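Local coordinates for protein peptidase, M20/M25/M40 family (Staphylococcus aureus, PDB 4EWT) that probably hydrolyses amide bonds of N-acylated amino acids or related substrates, as a two-manganese amidohydrolase of the M20 peptidase family, at residues 34-37 / 38-42; 225-228 / 229-233; 243-246 / 247-250; 309-312 / 313-317. All coordinates share one frame; numbering follows the deposited sequence.

Contact 1: 34-37 / 38-42; sequences DETA and KYIAE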
loop_
_atom_site.group_PDB
_atom_site.type_symbol
_atom_site.label_atom_id
_atom_site.label_comp_id
_atom_site.label_asym_id
_atom_site.label_seq_id
_atom_site.Cartn_x
_atom_site.Cartn_y
_atom_site.Cartn_z
ATOM N N ASP A 34 -20.616 30.897 -31.327
ATOM C CA ASP A 34 -21.070 31.494 -32.580
ATOM C C ASP A 34 -21.545 32.936 -32.397
ATOM O O ASP A 34 -21.183 33.805 -33.189
ATOM C CB ASP A 34 -22.194 30.647 -33.215
ATOM C CG ASP A 34 -21.788 29.183 -33.459
ATOM O OD1 ASP A 34 -20.765 28.718 -32.905
ATOM O OD2 ASP A 34 -22.513 28.485 -34.204
ATOM N N GLU A 35 -22.352 33.175 -31.359
ATOM C CA GLU A 35 -22.908 34.508 -31.083
ATOM C C GLU A 35 -21.867 35.465 -30.502
ATOM O O GLU A 35 -21.861 36.654 -30.827
ATOM C CB GLU A 35 -24.102 34.433 -30.127
ATOM C CG GLU A 35 -25.389 33.886 -30.723
ATOM C CD GLU A 35 -26.632 34.420 -30.016
ATOM O OE1 GLU A 35 -26.564 34.709 -28.800
ATOM O OE2 GLU A 35 -27.680 34.555 -30.679
ATOM N N THR A 36 -21.003 34.950 -29.633
ATOM C CA THR A 36 -19.956 35.771 -29.018
ATOM C C THR A 36 -18.963 36.261 -30.072
ATOM O O THR A 36 -18.666 37.455 -30.128
ATOM C CB THR A 36 -19.229 35.022 -27.878
ATOM O OG1 THR A 36 -20.187 34.300 -27.094
ATOM C CG2 THR A 36 -18.477 36.001 -26.971
ATOM N N ALA A 37 -18.481 35.348 -30.918
ATOM C CA ALA A 37 -17.577 35.697 -32.021
ATOM C C ALA A 37 -18.186 36.721 -32.991
ATOM O O ALA A 37 -17.491 37.614 -33.467
ATOM C CB ALA A 37 -17.136 34.455 -32.774
ATOM N N LYS A 38 -19.477 36.576 -33.283
ATOM C CA LYS A 38 -20.185 37.530 -34.141
ATOM C C LYS A 38 -20.336 38.900 -33.485
ATOM O O LYS A 38 -20.202 39.922 -34.159
ATOM C CB LYS A 38 -21.550 36.987 -34.566
ATOM C CG LYS A 38 -21.519 36.202 -35.874
ATOM C CD LYS A 38 -22.874 35.553 -36.210
ATOM C CE LYS A 38 -23.955 36.587 -36.489
ATOM N NZ LYS A 38 -25.134 36.002 -37.200
ATOM N N TYR A 39 -20.607 38.914 -32.180
ATOM C CA TYR A 39 -20.716 40.156 -31.412
ATOM C C TYR A 39 -19.404 40.961 -31.375
ATOM O O TYR A 39 -19.419 42.189 -31.437
ATOM C CB TYR A 39 -21.188 39.852 -29.991
ATOM C CG TYR A 39 -21.258 41.066 -29.088
ATOM C CD1 TYR A 39 -22.420 41.831 -29.006
ATOM C CD2 TYR A 39 -20.164 41.447 -28.312
ATOM C CE1 TYR A 39 -22.492 42.940 -28.171
ATOM C CE2 TYR A 39 -20.226 42.554 -27.480
ATOM C CZ TYR A 39 -21.391 43.291 -27.413
ATOM O OH TYR A 39 -21.453 44.384 -26.587
ATOM N N ILE A 40 -18.283 40.252 -31.263
ATOM C CA ILE A 40 -16.958 40.866 -31.219
ATOM C C ILE A 40 -16.598 41.486 -32.572
ATOM O O ILE A 40 -16.132 42.626 -32.625
ATOM C CB ILE A 40 -15.871 39.841 -30.754
ATOM C CG1 ILE A 40 -16.068 39.485 -29.276
ATOM C CG2 ILE A 40 -14.458 40.383 -30.991
ATOM C CD1 ILE A 40 -15.394 38.179 -28.850
ATOM N N ALA A 41 -16.822 40.745 -33.659
ATOM C CA ALA A 41 -16.605 41.266 -35.019
ATOM C C ALA A 41 -17.542 42.440 -35.328
ATOM O O ALA A 41 -17.164 43.388 -36.032
ATOM C CB ALA A 41 -16.778 40.161 -36.055
ATOM N N GLU A 42 -18.747 42.408 -34.806
ATOM C CA GLU A 42 -19.647 43.506 -34.992
ATOM C C GLU A 42 -19.233 44.708 -34.197
ATOM O O GLU A 42 -19.440 45.796 -34.660
ATOM C CB GLU A 42 -21.079 43.144 -34.661
ATOM C CG GLU A 42 -21.230 42.726 -33.282
ATOM C CD GLU A 42 -22.071 43.615 -32.416
ATOM O OE1 GLU A 42 -21.491 44.364 -31.603
ATOM O OE2 GLU A 42 -23.315 43.503 -32.494
#

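Contact 2: 225-228 / 229-233; sequences RRLS and PFETG. With PE7 (1-deoxy-1-thio-heptaethylene glycol), chain L.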
loop_
_atom_site.group_PDB
_atom_site.type_symbol
_atom_site.label_atom_id
_atom_site.label_comp_id
_atom_site.label_asym_id
_atom_site.label_seq_id
_atom_site.Cartn_x
_atom_site.Cartn_y
_atom_site.Cartn_z
ATOM N N ARG A 225 8.146 11.137 -3.532
ATOM C CA ARG A 225 9.504 10.659 -3.604
ATOM C C ARG A 225 10.252 11.131 -4.862
ATOM O O ARG A 225 11.345 11.571 -4.783
ATOM C CB ARG A 225 9.590 9.149 -3.394
ATOM C CG ARG A 225 9.128 8.624 -2.102
ATOM C CD ARG A 225 10.151 8.775 -1.060
ATOM N NE ARG A 225 10.148 10.071 -0.458
ATOM C CZ ARG A 225 10.996 10.502 0.448
ATOM N NH1 ARG A 225 11.970 9.772 0.871
ATOM N NH2 ARG A 225 10.878 11.687 0.909
ATOM N N ARG A 226 9.600 11.052 -5.997
ATOM C CA ARG A 226 10.263 11.235 -7.298
ATOM C C ARG A 226 10.450 12.702 -7.699
ATOM O O ARG A 226 11.315 13.026 -8.523
ATOM C CB ARG A 226 9.476 10.502 -8.387
ATOM C CG ARG A 226 9.435 8.996 -8.187
ATOM C CD ARG A 226 10.839 8.427 -8.116
ATOM N NE ARG A 226 10.846 6.981 -8.311
ATOM C CZ ARG A 226 11.704 6.154 -7.726
ATOM N NH1 ARG A 226 12.599 6.635 -6.878
ATOM N NH2 ARG A 226 11.648 4.849 -7.976
ATOM N N LEU A 227 9.626 13.580 -7.140
ATOM C CA LEU A 227 9.755 15.005 -7.389
ATOM C C LEU A 227 10.521 15.652 -6.254
ATOM O O LEU A 227 10.426 15.227 -5.104
ATOM C CB LEU A 227 8.384 15.689 -7.518
ATOM C CG LEU A 227 7.465 15.249 -8.651
ATOM C CD1 LEU A 227 6.176 16.076 -8.612
ATOM C CD2 LEU A 227 8.171 15.382 -10.012
ATOM N N SER A 228 11.300 16.670 -6.589
ATOM C CA SER A 228 11.895 17.508 -5.576
ATOM C C SER A 228 10.805 18.194 -4.754
ATOM O O SER A 228 9.760 18.574 -5.280
ATOM C CB SER A 228 12.760 18.578 -6.216
ATOM O OG SER A 228 13.117 19.537 -5.245
ATOM N N PRO A 229 11.065 18.389 -3.455
ATOM C CA PRO A 229 10.138 19.179 -2.631
ATOM C C PRO A 229 9.901 20.595 -3.171
ATOM O O PRO A 229 8.858 21.193 -2.895
ATOM C CB PRO A 229 10.825 19.233 -1.260
ATOM C CG PRO A 229 12.162 18.575 -1.436
ATOM C CD PRO A 229 12.113 17.732 -2.657
ATOM N N PHE A 230 10.860 21.128 -3.918
ATOM C CA PHE A 230 10.718 22.449 -4.536
ATOM C C PHE A 230 10.061 22.456 -5.902
ATOM O O PHE A 230 9.836 23.513 -6.486
ATOM C CB PHE A 230 12.070 23.180 -4.561
ATOM C CG PHE A 230 12.506 23.629 -3.208
ATOM C CD1 PHE A 230 12.258 24.925 -2.789
ATOM C CD2 PHE A 230 13.102 22.727 -2.323
ATOM C CE1 PHE A 230 12.645 25.341 -1.498
ATOM C CE2 PHE A 230 13.472 23.113 -1.041
ATOM C CZ PHE A 230 13.245 24.429 -0.629
ATOM N N GLU A 231 9.734 21.282 -6.418
ATOM C CA GLU A 231 8.906 21.202 -7.609
ATOM C C GLU A 231 7.429 21.224 -7.220
ATOM O O GLU A 231 7.065 20.973 -6.065
ATOM C CB GLU A 231 9.207 19.925 -8.409
ATOM C CG GLU A 231 10.561 19.894 -9.083
ATOM C CD GLU A 231 10.813 18.532 -9.729
ATOM O OE1 GLU A 231 10.263 18.301 -10.827
ATOM O OE2 GLU A 231 11.545 17.693 -9.142
ATOM N N THR A 232 6.589 21.514 -8.208
ATOM C CA THR A 232 5.146 21.588 -8.031
ATOM C C THR A 232 4.503 20.610 -9.012
ATOM O O THR A 232 4.526 20.823 -10.229
ATOM C CB THR A 232 4.711 23.024 -8.245
ATOM O OG1 THR A 232 5.373 23.820 -7.260
ATOM C CG2 THR A 232 3.198 23.212 -8.134
ATOM N N GLY A 233 3.983 19.513 -8.466
ATOM C CA GLY A 233 3.398 18.438 -9.255
ATOM C C GLY A 233 2.156 17.878 -8.582
ATOM O O GLY A 233 2.039 17.924 -7.349
HETATM S S1 PE7 L . 25.378 10.533 -6.796
HETATM C C2 PE7 L . 26.905 9.768 -7.464
HETATM C C3 PE7 L . 26.833 8.243 -7.494
HETATM O O4 PE7 L . 25.888 7.817 -8.497
HETATM C C5 PE7 L . 26.168 6.470 -8.892
HETATM C C6 PE7 L . 24.914 5.637 -8.722
HETATM O O7 PE7 L . 24.044 6.061 -9.774
HETATM C C8 PE7 L . 22.768 5.431 -9.605
HETATM C C9 PE7 L . 21.763 5.895 -10.646
HETATM O O10 PE7 L . 21.956 7.260 -10.938
HETATM C C11 PE7 L . 20.706 7.862 -11.252
HETATM C C12 PE7 L . 20.405 9.073 -10.397
HETATM O O13 PE7 L . 19.028 8.944 -10.009
HETATM C C14 PE7 L . 18.581 10.002 -9.169
HETATM C C15 PE7 L . 17.402 9.408 -8.415
HETATM O O16 PE7 L . 16.577 8.779 -9.374
HETATM C C17 PE7 L . 15.430 8.210 -8.753
HETATM C C18 PE7 L . 14.850 7.240 -9.756
HETATM O O19 PE7 L . 15.573 6.029 -9.552
HETATM C C20 PE7 L . 14.915 4.968 -10.251
HETATM C C21 PE7 L . 15.922 3.989 -10.876
HETATM O O22 PE7 L . 17.059 4.680 -11.413
HETATM O O HOH W 1 12.215 15.236 -10.168
#

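Contact 3: 243-246 / 247-250; sequences KGQF and NVIK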
loop_
_atom_site.group_PDB
_atom_site.type_symbol
_atom_site.label_atom_id
_atom_site.label_comp_id
_atom_site.label_asym_id
_atom_site.label_seq_id
_atom_site.Cartn_x
_atom_site.Cartn_y
_atom_site.Cartn_z
ATOM N N LYS A 243 -16.478 -1.182 -11.106
ATOM C CA LYS A 243 -17.795 -1.687 -10.741
ATOM C C LYS A 243 -18.007 -3.093 -11.313
ATOM O O LYS A 243 -17.688 -3.373 -12.462
ATOM C CB LYS A 243 -18.909 -0.739 -11.179
ATOM C CG LYS A 243 -20.293 -1.168 -10.642
ATOM C CD LYS A 243 -21.387 -0.261 -11.143
ATOM C CE LYS A 243 -22.782 -0.809 -10.770
ATOM N NZ LYS A 243 -22.830 -1.238 -9.314
ATOM N N GLY A 244 -18.523 -3.984 -10.486
ATOM C CA GLY A 244 -18.641 -5.369 -10.892
ATOM C C GLY A 244 -19.763 -6.044 -10.159
ATOM O O GLY A 244 -20.713 -5.399 -9.739
ATOM N N GLN A 245 -19.622 -7.349 -10.004
ATOM C CA GLN A 245 -20.603 -8.182 -9.362
ATOM C C GLN A 245 -19.978 -8.732 -8.080
ATOM O O GLN A 245 -18.805 -9.127 -8.060
ATOM C CB GLN A 245 -21.021 -9.313 -10.309
ATOM C CG GLN A 245 -21.016 -8.892 -11.783
ATOM C CD GLN A 245 -21.826 -9.807 -12.689
ATOM O OE1 GLN A 245 -22.093 -10.966 -12.358
ATOM N NE2 GLN A 245 -22.232 -9.280 -13.846
ATOM N N PHE A 246 -20.772 -8.748 -7.011
ATOM C CA PHE A 246 -20.317 -9.170 -5.679
ATOM C C PHE A 246 -19.256 -10.253 -5.504
ATOM O O PHE A 246 -18.223 -10.061 -4.808
ATOM C CB PHE A 246 -21.507 -9.736 -4.888
ATOM C CG PHE A 246 -22.111 -8.749 -3.980
ATOM C CD1 PHE A 246 -21.411 -8.325 -2.854
ATOM C CD2 PHE A 246 -23.349 -8.184 -4.267
ATOM C CE1 PHE A 246 -21.959 -7.366 -1.987
ATOM C CE2 PHE A 246 -23.913 -7.223 -3.411
ATOM C CZ PHE A 246 -23.213 -6.815 -2.271
ATOM N N ASN A 247 -19.543 -11.361 -6.193
ATOM C CA ASN A 247 -18.884 -12.651 -6.036
ATOM C C ASN A 247 -18.179 -13.120 -7.309
ATOM O O ASN A 247 -18.037 -14.329 -7.552
ATOM C CB ASN A 247 -20.001 -13.634 -5.810
ATOM C CG ASN A 247 -21.181 -13.315 -6.672
ATOM O OD1 ASN A 247 -21.123 -12.376 -7.488
ATOM N ND2 ASN A 247 -22.277 -14.042 -6.481
ATOM N N VAL A 248 -17.797 -12.161 -8.139
ATOM C CA VAL A 248 -17.002 -12.438 -9.323
ATOM C C VAL A 248 -15.739 -11.622 -9.137
ATOM O O VAL A 248 -15.811 -10.424 -8.861
ATOM C CB VAL A 248 -17.755 -12.016 -10.619
ATOM C CG1 VAL A 248 -16.870 -12.126 -11.855
ATOM C CG2 VAL A 248 -19.031 -12.866 -10.809
ATOM N N ILE A 249 -14.587 -12.272 -9.225
ATOM C CA ILE A 249 -13.313 -11.548 -9.230
ATOM C C ILE A 249 -13.202 -10.722 -10.511
ATOM O O ILE A 249 -13.339 -11.250 -11.618
ATOM C CB ILE A 249 -12.108 -12.503 -9.064
ATOM C CG1 ILE A 249 -12.060 -13.023 -7.627
ATOM C CG2 ILE A 249 -10.784 -11.784 -9.415
ATOM C CD1 ILE A 249 -11.407 -14.378 -7.487
ATOM N N LYS A 250 -12.977 -9.423 -10.345
ATOM C CA LYS A 250 -13.055 -8.467 -11.439
ATOM C C LYS A 250 -11.883 -8.578 -12.437
ATOM O O LYS A 250 -10.713 -8.570 -12.045
ATOM C CB LYS A 250 -13.204 -7.048 -10.866
ATOM C CG LYS A 250 -13.362 -5.929 -11.892
ATOM C CD LYS A 250 -14.802 -5.810 -12.380
ATOM C CE LYS A 250 -14.894 -5.030 -13.684
ATOM N NZ LYS A 250 -16.262 -5.082 -14.280
HETATM O O HOH W 2 -16.805 -8.474 -10.136
#

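Contact 4: 309-312 / 313-317; sequences YVAK and TLKEA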
loop_
_atom_site.group_PDB
_atom_site.type_symbol
_atom_site.label_atom_id
_atom_site.label_comp_id
_atom_site.label_asym_id
_atom_site.label_seq_id
_atom_site.Cartn_x
_atom_site.Cartn_y
_atom_site.Cartn_z
ATOM N N TYR A 309 10.196 43.933 -17.869
ATOM C CA TYR A 309 9.885 45.149 -18.604
ATOM C C TYR A 309 8.459 45.615 -18.297
ATOM O O TYR A 309 8.233 46.796 -18.058
ATOM C CB TYR A 309 10.077 44.954 -20.115
ATOM C CG TYR A 309 9.392 46.025 -20.925
ATOM C CD1 TYR A 309 10.019 47.246 -21.164
ATOM C CD2 TYR A 309 8.106 45.830 -21.427
ATOM C CE1 TYR A 309 9.392 48.236 -21.886
ATOM C CE2 TYR A 309 7.466 46.818 -22.154
ATOM C CZ TYR A 309 8.120 48.017 -22.378
ATOM O OH TYR A 309 7.505 49.007 -23.088
ATOM N N VAL A 310 7.505 44.678 -18.295
ATOM C CA VAL A 310 6.094 45.006 -18.068
ATOM C C VAL A 310 5.868 45.609 -16.679
ATOM O O VAL A 310 5.194 46.633 -16.539
ATOM C CB VAL A 310 5.161 43.782 -18.315
ATOM C CG1 VAL A 310 3.771 44.020 -17.738
ATOM C CG2 VAL A 310 5.081 43.465 -19.802
ATOM N N ALA A 311 6.450 44.977 -15.667
ATOM C CA ALA A 311 6.360 45.458 -14.297
ATOM C C ALA A 311 7.090 46.789 -14.091
ATOM O O ALA A 311 6.656 47.618 -13.287
ATOM C CB ALA A 311 6.899 44.420 -13.353
ATOM N N LYS A 312 8.198 46.979 -14.811
ATOM C CA LYS A 312 8.985 48.209 -14.720
ATOM C C LYS A 312 8.175 49.361 -15.306
ATOM O O LYS A 312 8.045 50.423 -14.689
ATOM C CB LYS A 312 10.330 48.053 -15.450
ATOM C CG LYS A 312 11.150 49.343 -15.585
ATOM C CD LYS A 312 12.488 49.106 -16.284
ATOM C CE LYS A 312 13.339 50.370 -16.271
ATOM N NZ LYS A 312 14.706 50.160 -16.838
ATOM N N THR A 313 7.618 49.125 -16.492
ATOM C CA THR A 313 6.811 50.110 -17.202
ATOM C C THR A 313 5.602 50.548 -16.371
ATOM O O THR A 313 5.310 51.737 -16.271
ATOM C CB THR A 313 6.345 49.551 -18.566
ATOM O OG1 THR A 313 7.484 49.154 -19.343
ATOM C CG2 THR A 313 5.553 50.575 -19.333
ATOM N N LEU A 314 4.915 49.585 -15.760
ATOM C CA LEU A 314 3.695 49.878 -15.006
ATOM C C LEU A 314 3.956 50.628 -13.702
ATOM O O LEU A 314 3.138 51.445 -13.282
ATOM C CB LEU A 314 2.892 48.604 -14.738
ATOM C CG LEU A 314 2.228 47.916 -15.932
ATOM C CD1 LEU A 314 1.713 46.537 -15.528
ATOM C CD2 LEU A 314 1.106 48.765 -16.507
ATOM N N LYS A 315 5.090 50.344 -13.065
ATOM C CA LYS A 315 5.464 51.021 -11.827
ATOM C C LYS A 315 5.905 52.457 -12.103
ATOM O O LYS A 315 5.655 53.356 -11.300
ATOM C CB LYS A 315 6.547 50.234 -11.076
ATOM C CG LYS A 315 5.996 49.069 -10.246
ATOM C CD LYS A 315 7.083 48.324 -9.470
ATOM C CE LYS A 315 7.506 47.033 -10.165
ATOM N NZ LYS A 315 8.665 46.359 -9.503
ATOM N N GLU A 316 6.525 52.666 -13.262
ATOM C CA GLU A 316 7.048 53.976 -13.658
ATOM C C GLU A 316 6.016 54.919 -14.280
ATOM O O GLU A 316 6.316 56.088 -14.538
ATOM C CB GLU A 316 8.212 53.802 -14.627
ATOM C CG GLU A 316 9.521 53.450 -13.963
ATOM C CD GLU A 316 10.646 53.278 -14.964
ATOM O OE1 GLU A 316 10.478 53.701 -16.131
ATOM O OE2 GLU A 316 11.698 52.719 -14.587
ATOM N N ALA A 317 4.813 54.413 -14.533
ATOM C CA ALA A 317 3.738 55.230 -15.100
ATOM C C ALA A 317 2.914 55.928 -14.018
ATOM O O ALA A 317 2.226 56.910 -14.299
ATOM C CB ALA A 317 2.842 54.384 -15.984
#

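Contact 1: 34-37 / 38-42
Ile40 lies over the carbonyl of Thr36, one helical turn back. Its CG1 comes within 3.4 Å of Thr36 O, and its tip reaches on toward the methyl of the threonine, with Ile40 CD1 4.2 Å from Thr36 CG2. CG1 stands opposite the carbonyl carbon (chi1 -69°), which swings the longer branch back beside the backbone N and over that oxygen. Thr36 O also accepts the N-H of Ile40, at 3.0 Å. This is the packed side of an alpha-helical turn, and both residues are buried. The hydroxyl of Thr36 is used by Glu28, which precedes the helix.

The other side is looser. Lys38 runs back along the helix, its CG 3.6 Å from Asp34 O, and then bends at chi3 toward solvent. The Lys38 N to Asp34 O bond is longer, at 3.3 Å. Asp34 turns its carboxylate to Arg58 in a salt bridge. Tyr39 N bonds to Glu35 O at 2.9 Å.

Helix 34-43 lies against the domain of the mixed eight-stranded sheet. Tyr39 stacks on Tyr22 of helix 13-25, while Ile40 packs against Thr109 and Leu113 of helix 105-120 and Ile60 of strand 60-65.

Contact 2: 225-228 / 229-233
Glu231 OE2 is met by the backbone N of Ser228 at 2.8 Å and by a water at 2.7 Å. The bond from Ser228 N meets the carboxylate from above its plane, 40° out. Ser228 to Glu231 form a type I beta turn in the loop between helix 208-226 and strand 233-242, closed by the backbone bond Glu231 N to Ser228 O at 2.9 Å. The same water lies within hydrogen-bonding distance of Arg226 O and can link the carboxylate to the helix end. The other carboxylate oxygen, OE1, is held by Thr266.

Leu227 crosses the glutamate at about a right angle. One methyl, CD2, approaches OE1, and the other, CD1, rests 3.7 Å from Gly233 CA. The same leucine packs on helix 264-285.

Two other subunits also meet this loop. Pro229 packs on Val234 of the second subunit, and Arg226 NH1 bonds to Asn206 of the third. A glycol chain passes over one face of the Arg226 guanidinium, with its C18 3.7 Å from NH1.

Ser228 puts OG opposite its own backbone N (chi1 169°), on the carbonyl side, where the hydroxyl oxygen accepts the N-H of Phe230 at 3.1 Å, an ST turn.

Contact 3: 243-246 / 247-250
Lys250 NZ reaches across to the backbone of Lys243 and donates to its carbonyl O at 2.9 Å. The donor is tilted 24° from the carbonyl plane. On the way, Lys250 CD passes 4.1 Å from Gly244 CA. The chain is bent at chi2 (82°), and this turns its outer part toward the facing backbone.

Nearer the turn that joins the two arms, Val248 N donates to Gln245 O at 3.2 Å. The side chains of these two residues lie side by side and point the same way, with Val248 CG2 3.9 Å from Gln245 OE1. A water sits between the arms, between these two links. It accepts from Gln245 N at 3.0 Å and also lies close to Val248 O.

Further out, the fourth subunit and a strand of the same chain take part. Phe246 meets Phe187 of the fourth subunit edge-to-face, and Gly244 N bonds to Ser239 OG of that subunit. In the same chain, the backbone of Ile249 pairs with Gly197, which joins the returning strand to strand 197-198.

Gln245 to Val248 form a type I beta turn. The whole is the connection of a beta hairpin, joining antiparallel strands 233-242 and 248-261 at the surface of the chain and at a subunit interface.

Contact 4: 309-312 / 313-317
Tyr309 lays one face of its ring under the hydroxyl of Thr313, whose OG1 sits 3.2 Å above the ring plane, toward the rim. Ring atom CZ of Tyr309 is 3.3 Å from that OG1. The two residues are one turn apart in alpha-helix 304-316. Both Thr313 OG1 and Thr313 N donate to Tyr309 O, at 2.8 Å and 2.9 Å, and they reach it from opposite faces of its plane. Thr313 OG1 is placed there by chi1 of -57°, which sets it beside the backbone N and opposite the carbonyl carbon. A buried hydroxyl is satisfied in this way by the helix's own backbone. The phenol end of Tyr309 bonds to Asp386 of helix 372-386, and Thr313 also touches Asp386.

On the inner side, Val310 and Leu314 run side by side and point the same way. Their methyls touch, Val310 CG1 to Leu314 CD1, at 3.9 Å. Leu314 continues onto Ala379 and Val383 of helix 372-386 and onto Val323 of strand 322-325. Through Leu314 the helix meets both a neighbouring helix and an outermost strand of the large mixed sheet.

The outer side carries charges and is exposed. Lys315 lies back over Ala311 O, bending at chi3 so that CE comes close to it; its NZ bonds weakly to Tyr176. Lys312 is fully extended. Its charge is near that of Glu316 but beyond a salt bridge, at 4.5 Å from NZ to OE2. What touches is the methylene before the charge: Lys312 CE lies 3.3 Å from Glu316 OE2.

The four contacts are separate and occur in chain order. Contacts 1 and 4 lie on helices flanking the mixed sheet of the metal-bearing domain, with centres about 33 Å apart. Contacts 2 and 3 belong to the other part of the chain, built on the antiparallel sheet, with centres about 37 Å apart; both meet other subunits. Contacts 3 and 4 are farthest from each other, about 63 Å between centres. Two manganese ions share Cys103; one also has His105 and His164, the other Glu139 and His362. The side chain of Thr36 in contact 1 is about 13 Å from a manganese ion. The glycol chain at contact 2 is also hydrogen-bonded to Lys195 of the third subunit.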